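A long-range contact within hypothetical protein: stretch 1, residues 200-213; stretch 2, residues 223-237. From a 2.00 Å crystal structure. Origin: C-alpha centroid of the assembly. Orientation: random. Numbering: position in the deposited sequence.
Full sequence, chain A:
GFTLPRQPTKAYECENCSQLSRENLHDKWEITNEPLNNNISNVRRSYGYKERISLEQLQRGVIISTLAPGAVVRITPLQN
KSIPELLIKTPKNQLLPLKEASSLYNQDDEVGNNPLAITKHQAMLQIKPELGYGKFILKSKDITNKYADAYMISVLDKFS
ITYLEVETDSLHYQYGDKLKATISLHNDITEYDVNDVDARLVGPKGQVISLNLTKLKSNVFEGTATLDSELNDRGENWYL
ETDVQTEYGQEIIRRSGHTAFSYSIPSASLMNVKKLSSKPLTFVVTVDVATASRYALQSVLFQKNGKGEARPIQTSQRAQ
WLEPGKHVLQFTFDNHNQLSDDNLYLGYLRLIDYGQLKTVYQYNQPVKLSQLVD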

# COMPACT_ATOMS: atom_id res chain seq x y z
N ARG A 200 -4.19 1.57 11.66
CA ARG A 200 -3.53 2.86 11.46
C ARG A 200 -3.04 2.96 10.05
O ARG A 200 -2.98 1.97 9.34
CB ARG A 200 -2.35 3.02 12.46
CG ARG A 200 -1.24 1.96 12.23
CD ARG A 200 -0.09 2.18 13.19
NE ARG A 200 1.05 1.31 12.89
CZ ARG A 200 2.23 1.40 13.50
NH1 ARG A 200 2.43 2.31 14.44
NH2 ARG A 200 3.21 0.57 13.17
N LEU A 201 -2.61 4.15 9.69
CA LEU A 201 -2.04 4.46 8.37
C LEU A 201 -0.59 4.80 8.58
O LEU A 201 -0.29 5.59 9.47
CB LEU A 201 -2.80 5.63 7.69
CG LEU A 201 -4.33 5.46 7.65
CD1 LEU A 201 -5.00 6.73 7.05
CD2 LEU A 201 -4.72 4.21 6.84
N VAL A 202 0.31 4.18 7.80
CA VAL A 202 1.76 4.40 7.92
C VAL A 202 2.28 4.97 6.60
O VAL A 202 2.10 4.38 5.53
CB VAL A 202 2.52 3.11 8.36
CG1 VAL A 202 4.00 3.41 8.60
CG2 VAL A 202 1.92 2.50 9.63
N GLY A 203 2.91 6.12 6.70
CA GLY A 203 3.48 6.83 5.57
C GLY A 203 4.92 6.46 5.26
O GLY A 203 5.58 5.84 6.09
N PRO A 204 5.42 6.87 4.07
CA PRO A 204 6.80 6.52 3.67
C PRO A 204 7.89 6.97 4.63
O PRO A 204 8.93 6.32 4.66
CB PRO A 204 6.97 7.26 2.34
CG PRO A 204 5.61 7.43 1.82
CD PRO A 204 4.70 7.58 2.99
N LYS A 205 7.69 8.05 5.39
CA LYS A 205 8.68 8.52 6.36
C LYS A 205 8.42 7.94 7.76
O LYS A 205 9.09 8.32 8.72
CB LYS A 205 8.71 10.06 6.43
CG LYS A 205 9.18 10.78 5.15
CD LYS A 205 10.69 10.66 4.87
CE LYS A 205 11.12 11.42 3.63
NZ LYS A 205 11.04 12.90 3.80
N GLY A 206 7.48 7.01 7.86
CA GLY A 206 7.07 6.42 9.13
C GLY A 206 6.06 7.26 9.91
O GLY A 206 5.75 6.92 11.04
N GLN A 207 5.49 8.33 9.31
CA GLN A 207 4.46 9.13 10.00
C GLN A 207 3.17 8.27 10.15
O GLN A 207 2.83 7.48 9.26
CB GLN A 207 4.18 10.47 9.29
CG GLN A 207 3.57 10.40 7.88
CD GLN A 207 4.56 10.26 6.74
OE1 GLN A 207 5.42 9.39 6.68
NE2 GLN A 207 4.39 11.07 5.73
N VAL A 208 2.51 8.37 11.29
CA VAL A 208 1.36 7.53 11.60
C VAL A 208 0.08 8.36 11.74
O VAL A 208 0.07 9.39 12.42
CB VAL A 208 1.62 6.68 12.89
CG1 VAL A 208 0.35 5.97 13.38
CG2 VAL A 208 2.74 5.67 12.66
N ILE A 209 -1.00 7.87 11.13
CA ILE A 209 -2.32 8.46 11.29
C ILE A 209 -3.19 7.29 11.81
O ILE A 209 -3.36 6.31 11.11
CB ILE A 209 -2.88 9.17 10.02
CG1 ILE A 209 -2.01 10.38 9.61
CG2 ILE A 209 -4.35 9.60 10.23
CD1 ILE A 209 -2.27 10.92 8.20
N SER A 210 -3.66 7.36 13.05
CA SER A 210 -4.51 6.32 13.63
C SER A 210 -5.92 6.36 13.00
O SER A 210 -6.36 7.41 12.54
CB SER A 210 -4.60 6.51 15.15
OG SER A 210 -3.30 6.42 15.72
N LEU A 211 -6.56 5.20 12.83
CA LEU A 211 -7.92 5.18 12.27
C LEU A 211 -8.91 5.16 13.36
O LEU A 211 -8.70 4.41 14.31
CB LEU A 211 -8.18 3.95 11.38
CG LEU A 211 -7.71 3.82 9.97
CD1 LEU A 211 -8.39 2.59 9.38
CD2 LEU A 211 -8.12 5.01 9.10
N ASN A 212 -10.01 5.91 13.21
CA ASN A 212 -11.11 5.91 14.17
C ASN A 212 -12.08 4.84 13.73
O ASN A 212 -12.62 4.93 12.61
CB ASN A 212 -11.72 7.30 14.22
CG ASN A 212 -10.71 8.37 14.61
OD1 ASN A 212 -10.49 9.35 13.88
ND2 ASN A 212 -10.04 8.19 15.73
N LEU A 213 -12.29 3.82 14.56
CA LEU A 213 -13.08 2.66 14.19
C LEU A 213 -14.51 2.65 14.73
O LEU A 213 -14.80 3.15 15.83
CB LEU A 213 -12.38 1.36 14.69
CG LEU A 213 -10.96 1.10 14.17
CD1 LEU A 213 -10.24 0.05 15.02
CD2 LEU A 213 -10.97 0.68 12.72
N GLY A 223 -13.25 2.01 9.38
CA GLY A 223 -12.32 2.96 9.97
C GLY A 223 -12.20 4.21 9.12
O GLY A 223 -12.21 4.12 7.90
N THR A 224 -12.10 5.38 9.75
CA THR A 224 -11.88 6.63 9.02
C THR A 224 -10.74 7.41 9.63
O THR A 224 -10.44 7.27 10.82
CB THR A 224 -13.14 7.54 8.96
OG1 THR A 224 -13.46 8.01 10.27
CG2 THR A 224 -14.33 6.88 8.32
N ALA A 225 -10.13 8.27 8.81
CA ALA A 225 -9.11 9.25 9.16
C ALA A 225 -9.00 10.28 8.06
O ALA A 225 -9.28 9.97 6.90
CB ALA A 225 -7.75 8.56 9.37
N THR A 226 -8.54 11.48 8.40
CA THR A 226 -8.26 12.57 7.47
C THR A 226 -6.81 12.47 7.11
O THR A 226 -5.96 12.35 8.00
CB THR A 226 -8.61 13.95 8.11
OG1 THR A 226 -9.99 13.95 8.37
CG2 THR A 226 -8.28 15.15 7.20
N LEU A 227 -6.52 12.55 5.81
CA LEU A 227 -5.13 12.47 5.36
C LEU A 227 -4.63 13.89 5.24
O LEU A 227 -5.11 14.66 4.40
CB LEU A 227 -5.02 11.68 4.05
CG LEU A 227 -5.35 10.19 4.16
CD1 LEU A 227 -5.75 9.65 2.83
CD2 LEU A 227 -4.17 9.37 4.71
N ASP A 228 -3.75 14.28 6.16
CA ASP A 228 -3.33 15.66 6.18
C ASP A 228 -1.82 15.78 6.33
O ASP A 228 -1.34 16.80 6.82
CB ASP A 228 -4.08 16.43 7.29
CG ASP A 228 -3.94 15.91 8.70
OD1 ASP A 228 -3.16 14.94 8.91
OD2 ASP A 228 -4.60 16.46 9.61
N SER A 229 -1.08 14.76 5.88
CA SER A 229 0.38 14.82 5.86
C SER A 229 0.81 15.88 4.84
O SER A 229 0.23 15.94 3.76
CB SER A 229 0.95 13.45 5.52
OG SER A 229 2.36 13.50 5.37
N GLU A 230 1.78 16.73 5.18
CA GLU A 230 2.24 17.79 4.28
C GLU A 230 3.55 17.41 3.59
O GLU A 230 4.07 18.20 2.79
CB GLU A 230 2.41 19.12 5.03
CG GLU A 230 1.09 19.72 5.47
CD GLU A 230 1.23 21.02 6.23
OE1 GLU A 230 1.43 22.08 5.59
OE2 GLU A 230 1.10 21.00 7.48
N LEU A 231 4.04 16.21 3.86
CA LEU A 231 5.30 15.71 3.33
C LEU A 231 5.16 15.08 1.96
O LEU A 231 4.14 14.46 1.65
CB LEU A 231 5.92 14.67 4.28
CG LEU A 231 6.12 15.05 5.74
CD1 LEU A 231 6.74 13.89 6.48
CD2 LEU A 231 7.01 16.31 5.90
N ASN A 232 6.23 15.21 1.16
CA ASN A 232 6.36 14.64 -0.16
C ASN A 232 6.67 13.14 0.00
O ASN A 232 7.60 12.78 0.71
CB ASN A 232 7.45 15.42 -0.95
CG ASN A 232 7.83 14.84 -2.29
OD1 ASN A 232 7.15 14.00 -2.86
ND2 ASN A 232 8.95 15.28 -2.83
N ASP A 233 5.87 12.26 -0.62
CA ASP A 233 6.07 10.82 -0.49
C ASP A 233 7.16 10.26 -1.44
O ASP A 233 7.55 9.11 -1.27
CB ASP A 233 4.74 10.08 -0.73
CG ASP A 233 3.69 10.36 0.33
OD1 ASP A 233 4.06 10.70 1.48
OD2 ASP A 233 2.51 10.16 0.04
N ARG A 234 7.64 11.08 -2.41
CA ARG A 234 8.69 10.77 -3.39
C ARG A 234 8.45 9.41 -4.12
O ARG A 234 9.35 8.56 -4.22
CB ARG A 234 10.09 10.80 -2.76
CG ARG A 234 10.47 12.12 -2.11
CD ARG A 234 11.92 12.14 -1.72
NE ARG A 234 12.77 12.23 -2.92
CZ ARG A 234 14.09 12.24 -2.90
NH1 ARG A 234 14.75 12.15 -1.75
NH2 ARG A 234 14.77 12.31 -4.04
N GLY A 235 7.24 9.23 -4.62
CA GLY A 235 6.85 8.02 -5.34
C GLY A 235 6.43 6.85 -4.48
O GLY A 235 5.77 5.94 -4.98
N GLU A 236 6.77 6.87 -3.18
CA GLU A 236 6.45 5.79 -2.24
C GLU A 236 4.98 5.84 -1.80
O GLU A 236 4.34 6.90 -1.82
CB GLU A 236 7.37 5.82 -1.01
CG GLU A 236 8.86 5.70 -1.30
CD GLU A 236 9.74 6.06 -0.11
OE1 GLU A 236 9.71 7.23 0.33
OE2 GLU A 236 10.48 5.17 0.36
N ASN A 237 4.44 4.68 -1.40
CA ASN A 237 3.06 4.55 -0.98
C ASN A 237 2.89 4.47 0.54
O ASN A 237 3.84 4.27 1.29
CB ASN A 237 2.42 3.32 -1.62
CG ASN A 237 2.14 3.48 -3.09
OD1 ASN A 237 1.78 4.56 -3.60
ND2 ASN A 237 2.27 2.38 -3.81
O HOH W 1 4.45 3.75 3.73
O HOH W 2 5.94 10.80 3.05
O HOH W 3 -11.70 10.37 11.62

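What joins the two backbones? At Asn212 and Thr224 the strands run antiparallel, and each residue satisfies the other: Asn212 N donates to Thr224 O at 2.8 Å, and Thr224 N returns a bond to Asn212 O at 2.9 Å. Both are nearly straight. Next along, Leu213 and Gly223 form a non-hydrogen-bonded pair, where Gly223 CA lies 3.3 Å from Asn212 O in a CA-H...O contact.

What fills the space where the backbones part? Ala225 CB sits among three larger apolar side chains, 3.6 Å from Leu211 CD2, 3.7 Å from Ile209 CG2 and 4.0 Å from Leu201 CD1. Leu227 extends this patch, its CD2 reaching 3.6 Å from Leu201 CD1. No polar group needs a partner in these pairings.

How is the Gln207 amide satisfied? Its NE2 donates to Ser229 OG at 3.2 Å and to water 2 at 3.1 Å, using both amide hydrogens. That water donates to Asp233 OD1 at 2.5 Å, linking the stretches. Gln207 OE1 reaches back to the Gly203-Gly206 turn and accepts from Lys205 N at 2.9 Å.

Which other waters bridge the contact? Water 1 donates to Val202 O at 3.0 Å and Asn237 O at 2.6 Å, joining two carbonyls that could not bond directly. Water 3 donates to Asn212 OD1 at 2.8 Å and also bonds Thr224 OG1 at 3.2 Å.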